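Local coordinates for protein O-methyltransferase, SAM-dependent (Legionella pneumophila subsp. pneumophila, PDB 3R3H) that probably transfers a methyl group from S-adenosylmethionine to an oxygen of an acceptor molecule, at residues A[23-34]-A[71-80]; A[59-70]-A[136-144]. All blocks are in the same frame, centred on the assembly; numbering follows the deposited sequence.

Contact 1: residues A[23-34]-A[71-80]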
loop_
_atom_site.group_PDB
_atom_site.type_symbol
_atom_site.label_atom_id
_atom_site.label_comp_id
_atom_site.label_asym_id
_atom_site.label_seq_id
_atom_site.Cartn_x
_atom_site.Cartn_y
_atom_site.Cartn_z
ATOM N N GLU A 23 13.287 -3.067 11.256
ATOM C CA GLU A 23 13.368 -4.521 11.345
ATOM C C GLU A 23 13.720 -5.087 12.716
ATOM O O GLU A 23 14.620 -4.607 13.397
ATOM C CB GLU A 23 14.387 -4.997 10.319
ATOM C CG GLU A 23 14.367 -6.462 10.037
ATOM C CD GLU A 23 15.265 -6.783 8.874
ATOM O OE1 GLU A 23 16.439 -6.363 8.908
ATOM O OE2 GLU A 23 14.805 -7.448 7.924
ATOM N N HIS A 24 12.997 -6.126 13.108
ATOM C CA HIS A 24 13.225 -6.779 14.389
ATOM C C HIS A 24 14.437 -7.710 14.252
ATOM O O HIS A 24 14.579 -8.416 13.246
ATOM C CB HIS A 24 11.980 -7.560 14.775
ATOM C CG HIS A 24 12.082 -8.254 16.091
ATOM N ND1 HIS A 24 12.899 -9.348 16.300
ATOM C CD2 HIS A 24 11.441 -8.036 17.261
ATOM C CE1 HIS A 24 12.751 -9.773 17.540
ATOM N NE2 HIS A 24 11.870 -8.993 18.146
ATOM N N PRO A 25 15.329 -7.719 15.261
ATOM C CA PRO A 25 16.548 -8.548 15.276
ATOM C C PRO A 25 16.440 -9.985 14.778
ATOM O O PRO A 25 17.284 -10.442 13.998
ATOM C CB PRO A 25 17.013 -8.466 16.734
ATOM C CG PRO A 25 15.803 -7.943 17.492
ATOM C CD PRO A 25 15.198 -6.979 16.528
ATOM N N ALA A 26 15.419 -10.700 15.245
ATOM C CA ALA A 26 15.205 -12.084 14.833
ATOM C C ALA A 26 14.937 -12.112 13.334
ATOM O O ALA A 26 15.369 -13.031 12.639
ATOM C CB ALA A 26 14.037 -12.674 15.589
ATOM N N LEU A 27 14.222 -11.099 12.840
ATOM C CA LEU A 27 13.928 -10.995 11.411
ATOM C C LEU A 27 15.231 -10.796 10.652
ATOM O O LEU A 27 15.594 -11.597 9.786
ATOM C CB LEU A 27 13.017 -9.799 11.128
ATOM C CG LEU A 27 11.511 -9.951 11.227
ATOM C CD1 LEU A 27 10.855 -8.623 10.890
ATOM C CD2 LEU A 27 11.063 -11.043 10.278
ATOM N N ALA A 28 15.925 -9.714 10.994
ATOM C CA ALA A 28 17.181 -9.368 10.351
ATOM C C ALA A 28 18.123 -10.571 10.361
ATOM O O ALA A 28 18.815 -10.847 9.370
ATOM C CB ALA A 28 17.814 -8.187 11.070
ATOM N N ALA A 29 18.127 -11.288 11.485
ATOM C CA ALA A 29 18.966 -12.466 11.680
ATOM C C ALA A 29 18.523 -13.614 10.784
ATOM O O ALA A 29 19.352 -14.280 10.159
ATOM C CB ALA A 29 18.911 -12.891 13.145
ATOM N N LEU A 30 17.212 -13.851 10.739
ATOM C CA LEU A 30 16.675 -14.915 9.900
ATOM C C LEU A 30 17.095 -14.580 8.468
ATOM O O LEU A 30 17.608 -15.429 7.738
ATOM C CB LEU A 30 15.138 -14.969 10.012
ATOM C CG LEU A 30 14.388 -16.230 9.537
ATOM C CD1 LEU A 30 12.940 -16.191 10.035
ATOM C CD2 LEU A 30 14.442 -16.341 8.026
ATOM N N ARG A 31 16.895 -13.320 8.093
ATOM C CA ARG A 31 17.241 -12.853 6.765
ATOM C C ARG A 31 18.736 -13.033 6.498
ATOM O O ARG A 31 19.124 -13.782 5.607
ATOM C CB ARG A 31 16.871 -11.379 6.625
ATOM C CG ARG A 31 16.079 -11.030 5.369
ATOM C CD ARG A 31 16.569 -9.712 4.794
ATOM N NE ARG A 31 16.768 -8.712 5.837
ATOM C CZ ARG A 31 17.628 -7.702 5.743
ATOM N NH1 ARG A 31 18.372 -7.552 4.651
ATOM N NH2 ARG A 31 17.751 -6.846 6.750
ATOM N N LYS A 32 19.567 -12.342 7.272
ATOM C CA LYS A 32 21.023 -12.415 7.118
ATOM C C LYS A 32 21.583 -13.847 7.087
ATOM O O LYS A 32 22.569 -14.109 6.400
ATOM C CB LYS A 32 21.698 -11.616 8.227
ATOM N N GLU A 33 20.962 -14.762 7.832
ATOM C CA GLU A 33 21.400 -16.158 7.876
ATOM C C GLU A 33 20.878 -17.014 6.707
ATOM O O GLU A 33 21.098 -18.227 6.681
ATOM C CB GLU A 33 20.990 -16.795 9.215
ATOM C CG GLU A 33 22.130 -16.945 10.254
ATOM C CD GLU A 33 22.828 -18.329 10.243
ATOM O OE1 GLU A 33 23.307 -18.775 9.171
ATOM O OE2 GLU A 33 22.907 -18.966 11.325
ATOM N N THR A 34 20.191 -16.389 5.749
ATOM C CA THR A 34 19.651 -17.105 4.589
ATOM C C THR A 34 19.846 -16.296 3.310
ATOM O O THR A 34 19.265 -16.608 2.267
ATOM C CB THR A 34 18.121 -17.434 4.750
ATOM O OG1 THR A 34 17.390 -16.250 5.097
ATOM C CG2 THR A 34 17.905 -18.480 5.827
ATOM N N THR A 71 11.214 -19.076 3.950
ATOM C CA THR A 71 12.364 -19.203 4.839
ATOM C C THR A 71 11.739 -19.058 6.245
ATOM O O THR A 71 12.308 -19.521 7.247
ATOM C CB THR A 71 13.419 -18.069 4.634
ATOM O OG1 THR A 71 12.785 -16.779 4.706
ATOM C CG2 THR A 71 14.142 -18.250 3.300
ATOM N N GLY A 72 10.557 -18.435 6.296
ATOM C CA GLY A 72 9.868 -18.239 7.554
ATOM C C GLY A 72 9.955 -16.801 8.014
ATOM O O GLY A 72 9.534 -16.469 9.120
ATOM N N TYR A 73 10.492 -15.946 7.138
ATOM C CA TYR A 73 10.667 -14.511 7.397
ATOM C C TYR A 73 9.343 -13.740 7.366
ATOM O O TYR A 73 9.044 -12.975 8.297
ATOM C CB TYR A 73 11.637 -13.914 6.370
ATOM C CG TYR A 73 11.897 -12.427 6.504
ATOM C CD1 TYR A 73 10.965 -11.484 6.063
ATOM C CD2 TYR A 73 13.070 -11.962 7.082
ATOM C CE1 TYR A 73 11.204 -10.106 6.197
ATOM C CE2 TYR A 73 13.319 -10.592 7.231
ATOM C CZ TYR A 73 12.388 -9.673 6.790
ATOM O OH TYR A 73 12.644 -8.336 6.963
ATOM N N SER A 74 8.553 -13.931 6.309
ATOM C CA SER A 74 7.276 -13.230 6.205
ATOM C C SER A 74 6.280 -13.701 7.269
ATOM O O SER A 74 5.409 -12.942 7.692
ATOM C CB SER A 74 6.676 -13.391 4.790
ATOM O OG SER A 74 6.774 -14.723 4.317
ATOM N N ALA A 75 6.421 -14.948 7.704
ATOM C CA ALA A 75 5.535 -15.510 8.724
ATOM C C ALA A 75 5.832 -14.867 10.088
ATOM O O ALA A 75 4.919 -14.641 10.906
ATOM C CB ALA A 75 5.724 -17.031 8.804
ATOM N N LEU A 76 7.115 -14.579 10.315
ATOM C CA LEU A 76 7.555 -13.970 11.552
ATOM C C LEU A 76 7.082 -12.529 11.610
ATOM O O LEU A 76 6.423 -12.108 12.577
ATOM C CB LEU A 76 9.074 -14.026 11.624
ATOM C CG LEU A 76 9.720 -13.383 12.859
ATOM C CD1 LEU A 76 9.196 -14.049 14.131
ATOM C CD2 LEU A 76 11.226 -13.532 12.747
ATOM N N ALA A 77 7.423 -11.778 10.562
ATOM C CA ALA A 77 7.039 -10.366 10.454
ATOM C C ALA A 77 5.545 -10.212 10.664
ATOM O O ALA A 77 5.108 -9.305 11.358
ATOM C CB ALA A 77 7.420 -9.817 9.080
ATOM N N MET A 78 4.768 -11.109 10.059
ATOM C CA MET A 78 3.315 -11.079 10.178
ATOM C C MET A 78 2.833 -11.242 11.623
ATOM O O MET A 78 1.963 -10.483 12.065
ATOM C CB MET A 78 2.684 -12.162 9.285
ATOM C CG MET A 78 2.335 -11.663 7.878
ATOM S SD MET A 78 1.675 -12.915 6.742
ATOM C CE MET A 78 2.723 -12.617 5.326
ATOM N N SER A 79 3.382 -12.208 12.366
ATOM C CA SER A 79 2.926 -12.399 13.747
ATOM C C SER A 79 3.428 -11.292 14.665
ATOM O O SER A 79 2.825 -11.008 15.696
ATOM C CB SER A 79 3.342 -13.773 14.294
ATOM O OG SER A 79 4.701 -13.815 14.658
ATOM N N LEU A 80 4.531 -10.659 14.282
ATOM C CA LEU A 80 5.086 -9.562 15.077
ATOM C C LEU A 80 4.134 -8.382 15.073
ATOM O O LEU A 80 4.108 -7.594 16.013
ATOM C CB LEU A 80 6.430 -9.108 14.516
ATOM C CG LEU A 80 7.644 -9.965 14.856
ATOM C CD1 LEU A 80 8.845 -9.446 14.082
ATOM C CD2 LEU A 80 7.919 -9.904 16.355
#
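Leu27 of helix 25-32 packs as a knob into a hole formed by Tyr73, Leu76, Ala77 and Leu80 of helix 73-80. The two helices run almost antiparallel, at 174°, with axes 9.9 Å apart at closest approach. From its base, Leu27 CB lies beside Tyr73 CE2, and CG lies about equally close to Leu76 CD2 and Leu80 CD1. There the chain forks: CD1 meets Leu80 CD1 tip to tip, while Leu27 CD2 lies over the face of the Tyr73 ring, 3.8 Å from its centroid and 10° off the normal, a CH-pi contact. Leu27 CD2 also touches Leu76 CD2 at 3.5 Å. One turn further on, Leu30 sends CD1 to the carbonyl of Gly72 and CD2 to Thr71 OG1, covering the N-terminal end of helix 73-80.

Polar contacts gather at the far end of the tyrosine. With CG anti to the backbone N (chi1 179°), the ring extends to the start of helix 25-32, where Tyr73 OH donates to the anti lone pair of Glu23 OE2, just ahead of the helix, at 2.5 Å, the carboxylate standing steeply to the ring. Arg31 grips Glu23 side-on, NH2 to OE1 at 2.6 Å and NE to OE2 at 3.1 Å, each oxygen using its syn lone pair. Arg31 CG lies 3.4 Å from Tyr73 CE2. Trp105 of helix 102-107 also packs on Leu76 and donates to the Gly72 carbonyl. Two donors on Glu23 OE2 and the paired guanidinium would probably favour an ionised carboxylate; the phenol thus joins a salt bridge at the rim of an otherwise apolar helix interface.

Contact 2: residues A[59-70]-A[136-144]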
loop_
_atom_site.group_PDB
_atom_site.type_symbol
_atom_site.label_atom_id
_atom_site.label_comp_id
_atom_site.label_asym_id
_atom_site.label_seq_id
_atom_site.Cartn_x
_atom_site.Cartn_y
_atom_site.Cartn_z
ATOM N N THR A 59 -6.041 -3.894 9.115
ATOM C CA THR A 59 -7.063 -4.923 8.992
ATOM C C THR A 59 -7.607 -5.243 10.387
ATOM O O THR A 59 -8.764 -5.645 10.543
ATOM C CB THR A 59 -6.467 -6.227 8.383
ATOM O OG1 THR A 59 -6.062 -5.989 7.032
ATOM C CG2 THR A 59 -7.483 -7.352 8.401
ATOM N N ARG A 60 -6.759 -5.045 11.397
ATOM C CA ARG A 60 -7.101 -5.349 12.784
ATOM C C ARG A 60 -7.317 -6.849 12.781
ATOM O O ARG A 60 -8.224 -7.385 13.420
ATOM C CB ARG A 60 -8.364 -4.601 13.195
ATOM C CG ARG A 60 -8.176 -3.108 13.093
ATOM C CD ARG A 60 -9.441 -2.319 13.313
ATOM N NE ARG A 60 -9.347 -1.059 12.584
ATOM C CZ ARG A 60 -10.156 -0.020 12.744
ATOM N NH1 ARG A 60 -11.146 -0.075 13.623
ATOM N NH2 ARG A 60 -9.963 1.073 12.017
ATOM N N ALA A 61 -6.439 -7.507 12.033
ATOM C CA ALA A 61 -6.462 -8.944 11.847
ATOM C C ALA A 61 -6.114 -9.725 13.092
ATOM O O ALA A 61 -5.263 -9.318 13.881
ATOM C CB ALA A 61 -5.516 -9.332 10.717
ATOM N N LYS A 62 -6.798 -10.855 13.241
ATOM C CA LYS A 62 -6.599 -11.781 14.345
ATOM C C LYS A 62 -6.042 -13.080 13.762
ATOM O O LYS A 62 -5.296 -13.802 14.420
ATOM C CB LYS A 62 -7.935 -12.060 15.050
ATOM C CG LYS A 62 -8.417 -10.919 15.922
ATOM C CD LYS A 62 -7.555 -10.788 17.169
ATOM C CE LYS A 62 -7.777 -9.445 17.845
ATOM N NZ LYS A 62 -7.328 -8.304 16.986
ATOM N N LYS A 63 -6.409 -13.363 12.516
ATOM C CA LYS A 63 -5.973 -14.576 11.845
ATOM C C LYS A 63 -5.463 -14.250 10.433
ATOM O O LYS A 63 -6.144 -13.598 9.636
ATOM C CB LYS A 63 -7.138 -15.571 11.798
ATOM C CG LYS A 63 -6.733 -17.022 11.584
ATOM C CD LYS A 63 -7.929 -17.949 11.787
ATOM C CE LYS A 63 -7.548 -19.414 11.580
ATOM N NZ LYS A 63 -8.674 -20.353 11.920
ATOM N N VAL A 64 -4.250 -14.707 10.141
ATOM C CA VAL A 64 -3.602 -14.467 8.861
ATOM C C VAL A 64 -3.170 -15.760 8.185
ATOM O O VAL A 64 -2.834 -16.728 8.852
ATOM C CB VAL A 64 -2.376 -13.557 9.057
ATOM C CG1 VAL A 64 -1.521 -13.536 7.802
ATOM C CG2 VAL A 64 -2.843 -12.151 9.403
ATOM N N LEU A 65 -3.181 -15.768 6.857
ATOM C CA LEU A 65 -2.788 -16.946 6.095
ATOM C C LEU A 65 -1.839 -16.544 4.974
ATOM O O LEU A 65 -2.021 -15.497 4.347
ATOM C CB LEU A 65 -4.025 -17.613 5.485
ATOM C CG LEU A 65 -3.752 -18.826 4.597
ATOM C CD1 LEU A 65 -3.509 -20.014 5.496
ATOM C CD2 LEU A 65 -4.923 -19.103 3.668
ATOM N N GLU A 66 -0.812 -17.353 4.739
ATOM C CA GLU A 66 0.118 -17.085 3.650
ATOM C C GLU A 66 0.494 -18.405 2.996
ATOM O O GLU A 66 0.367 -19.463 3.613
ATOM C CB GLU A 66 1.360 -16.337 4.134
ATOM C CG GLU A 66 2.069 -16.951 5.296
ATOM C CD GLU A 66 3.553 -16.581 5.318
ATOM O OE1 GLU A 66 3.888 -15.447 4.892
ATOM O OE2 GLU A 66 4.379 -17.417 5.765
ATOM N N LEU A 67 0.912 -18.340 1.734
ATOM C CA LEU A 67 1.289 -19.533 0.967
ATOM C C LEU A 67 2.538 -19.208 0.180
ATOM O O LEU A 67 2.725 -18.058 -0.242
ATOM C CB LEU A 67 0.227 -19.911 -0.057
ATOM C CG LEU A 67 -1.281 -19.854 0.169
ATOM C CD1 LEU A 67 -1.768 -18.435 0.447
ATOM C CD2 LEU A 67 -1.927 -20.369 -1.112
ATOM N N GLY A 68 3.382 -20.208 -0.046
ATOM C CA GLY A 68 4.593 -19.937 -0.794
ATOM C C GLY A 68 5.724 -20.859 -0.428
ATOM O O GLY A 68 5.529 -21.873 0.243
ATOM N N THR A 69 6.910 -20.523 -0.911
ATOM C CA THR A 69 8.105 -21.301 -0.621
ATOM C C THR A 69 8.874 -20.315 0.270
ATOM O O THR A 69 9.497 -19.343 -0.205
ATOM C CB THR A 69 8.885 -21.658 -1.910
ATOM O OG1 THR A 69 9.476 -20.476 -2.463
ATOM C CG2 THR A 69 7.943 -22.263 -2.940
ATOM N N PHE A 70 8.799 -20.585 1.575
ATOM C CA PHE A 70 9.369 -19.719 2.596
ATOM C C PHE A 70 10.603 -20.115 3.382
ATOM O O PHE A 70 10.968 -21.296 3.495
ATOM C CB PHE A 70 8.294 -19.412 3.625
ATOM C CG PHE A 70 7.020 -18.887 3.045
ATOM C CD1 PHE A 70 7.009 -17.701 2.309
ATOM C CD2 PHE A 70 5.811 -19.529 3.312
ATOM C CE1 PHE A 70 5.816 -17.153 1.859
ATOM C CE2 PHE A 70 4.599 -18.995 2.869
ATOM C CZ PHE A 70 4.603 -17.801 2.142
ATOM N N GLN A 136 -12.531 -17.062 7.567
ATOM C CA GLN A 136 -11.538 -17.218 8.638
ATOM C C GLN A 136 -10.405 -16.207 8.716
ATOM O O GLN A 136 -9.994 -15.798 9.799
ATOM C CB GLN A 136 -10.850 -18.568 8.513
ATOM C CG GLN A 136 -11.610 -19.762 8.970
ATOM C CD GLN A 136 -10.779 -21.011 8.772
ATOM O OE1 GLN A 136 -10.581 -21.466 7.639
ATOM N NE2 GLN A 136 -10.260 -21.560 9.869
ATOM N N PHE A 137 -9.871 -15.845 7.564
ATOM C CA PHE A 137 -8.742 -14.943 7.530
ATOM C C PHE A 137 -9.038 -13.498 7.199
ATOM O O PHE A 137 -9.752 -13.189 6.250
ATOM C CB PHE A 137 -7.697 -15.513 6.574
ATOM C CG PHE A 137 -7.291 -16.920 6.915
ATOM C CD1 PHE A 137 -6.448 -17.169 7.995
ATOM C CD2 PHE A 137 -7.803 -18.001 6.196
ATOM C CE1 PHE A 137 -6.119 -18.467 8.361
ATOM C CE2 PHE A 137 -7.489 -19.302 6.542
ATOM C CZ PHE A 137 -6.641 -19.543 7.634
ATOM N N ASP A 138 -8.470 -12.617 8.009
ATOM C CA ASP A 138 -8.624 -11.181 7.857
ATOM C C ASP A 138 -7.610 -10.702 6.833
ATOM O O ASP A 138 -7.784 -9.658 6.211
ATOM C CB ASP A 138 -8.372 -10.499 9.203
ATOM C CG ASP A 138 -9.382 -10.908 10.258
ATOM O OD1 ASP A 138 -10.485 -10.307 10.261
ATOM O OD2 ASP A 138 -9.087 -11.834 11.059
ATOM N N PHE A 139 -6.537 -11.465 6.673
ATOM C CA PHE A 139 -5.501 -11.121 5.712
ATOM C C PHE A 139 -4.899 -12.400 5.122
ATOM O O PHE A 139 -4.478 -13.302 5.846
ATOM C CB PHE A 139 -4.402 -10.268 6.360
ATOM C CG PHE A 139 -3.267 -9.938 5.429
ATOM C CD1 PHE A 139 -3.463 -9.115 4.332
ATOM C CD2 PHE A 139 -2.012 -10.505 5.615
ATOM C CE1 PHE A 139 -2.425 -8.864 3.423
ATOM C CE2 PHE A 139 -0.963 -10.263 4.716
ATOM C CZ PHE A 139 -1.175 -9.439 3.613
ATOM N N ILE A 140 -4.889 -12.478 3.798
ATOM C CA ILE A 140 -4.346 -13.624 3.093
ATOM C C ILE A 140 -3.281 -13.114 2.119
ATOM O O ILE A 140 -3.492 -12.124 1.424
ATOM C CB ILE A 140 -5.467 -14.361 2.333
ATOM C CG1 ILE A 140 -6.534 -14.820 3.332
ATOM C CG2 ILE A 140 -4.896 -15.546 1.563
ATOM C CD1 ILE A 140 -7.712 -15.512 2.713
ATOM N N PHE A 141 -2.127 -13.774 2.101
ATOM C CA PHE A 141 -1.027 -13.397 1.223
ATOM C C PHE A 141 -0.711 -14.601 0.334
ATOM O O PHE A 141 -0.571 -15.715 0.830
ATOM C CB PHE A 141 0.196 -13.002 2.053
ATOM C CG PHE A 141 1.441 -12.808 1.239
ATOM C CD1 PHE A 141 1.453 -11.945 0.141
ATOM C CD2 PHE A 141 2.609 -13.481 1.574
ATOM C CE1 PHE A 141 2.619 -11.757 -0.613
ATOM C CE2 PHE A 141 3.780 -13.302 0.829
ATOM C CZ PHE A 141 3.783 -12.436 -0.268
ATOM N N ILE A 142 -0.601 -14.378 -0.978
ATOM C CA ILE A 142 -0.337 -15.471 -1.923
ATOM C C ILE A 142 0.964 -15.335 -2.715
ATOM O O ILE A 142 1.148 -14.380 -3.476
ATOM C CB ILE A 142 -1.508 -15.622 -2.912
ATOM C CG1 ILE A 142 -2.827 -15.705 -2.130
ATOM C CG2 ILE A 142 -1.303 -16.853 -3.764
ATOM C CD1 ILE A 142 -4.079 -15.693 -2.989
ATOM N N ASP A 143 1.866 -16.295 -2.525
ATOM C CA ASP A 143 3.152 -16.293 -3.215
ATOM C C ASP A 143 3.542 -17.746 -3.513
ATOM O O ASP A 143 4.736 -18.079 -3.589
ATOM C CB ASP A 143 4.217 -15.619 -2.336
ATOM C CG ASP A 143 5.490 -15.276 -3.103
ATOM O OD1 ASP A 143 5.574 -15.666 -4.292
ATOM O OD2 ASP A 143 6.406 -14.631 -2.520
ATOM N N ALA A 144 2.528 -18.599 -3.690
ATOM C CA ALA A 144 2.741 -20.020 -3.968
ATOM C C ALA A 144 3.022 -20.254 -5.446
ATOM O O ALA A 144 3.240 -19.300 -6.194
ATOM C CB ALA A 144 1.533 -20.817 -3.535
#
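Leu65 is bonded through its backbone to Phe139 and Phe141: Leu65 N donates to Phe139 O at 3.0 Å and Leu65 O accepts from Phe141 N at 2.8 Å, two bonds to one neighbouring strand. Strands 63-68 and 139-143 run parallel, 5° apart, and Asp138 N to Lys63 O and Asp143 N to Leu67 O extend the ladder. Beyond its start, Asp138 OD2 receives weak bonds from Lys62 N and Lys63 N. Among the side chains, Thr90 and Ser74 bind the Glu66 carboxylate, and Asp143 is salt-bridged to Lys146.

Side chains pack on both faces. On one, Leu65 CB makes a CH-pi contact over the centre of the Phe137 ring, 3.5 Å from its centroid, and Leu67 CD1 lies alongside Ile142 CG1 at 3.9 Å. Phe137 has CG anti to the carbonyl carbon (chi1 -55°), which lays the ring against Leu65. The other face carries Val64, whose CG1 meets the edge of Phe139, and Glu66, whose CB meets the edge of Phe141.

Strand 87-92 flanks 63-68 across the sheet, and the order 3-2-1-4-5-7-6 is that of the Rossmann-like class I methyltransferase fold, in which strands 1 and 4 are central neighbours.

Helix 73-80 of contact 1 follows strand 63-68 of contact 2 directly in the chain, and the two centres are 16 Å apart. The two contacts meet where helix 73-80 packs on strand 63-68: Ser74 OG is 3.0 Å from Glu66 OE1, a probable hydrogen bond, and Met78 SD packs 3.4 Å from Val64 CG1. Helix 73-80 therefore lies between the central strands and helix 25-32. In class I methyltransferases the turn after the first strand usually lies at the S-adenosylmethionine site, so residues 68-72, shared out between the two contacts, probably border the cofactor pocket here as well.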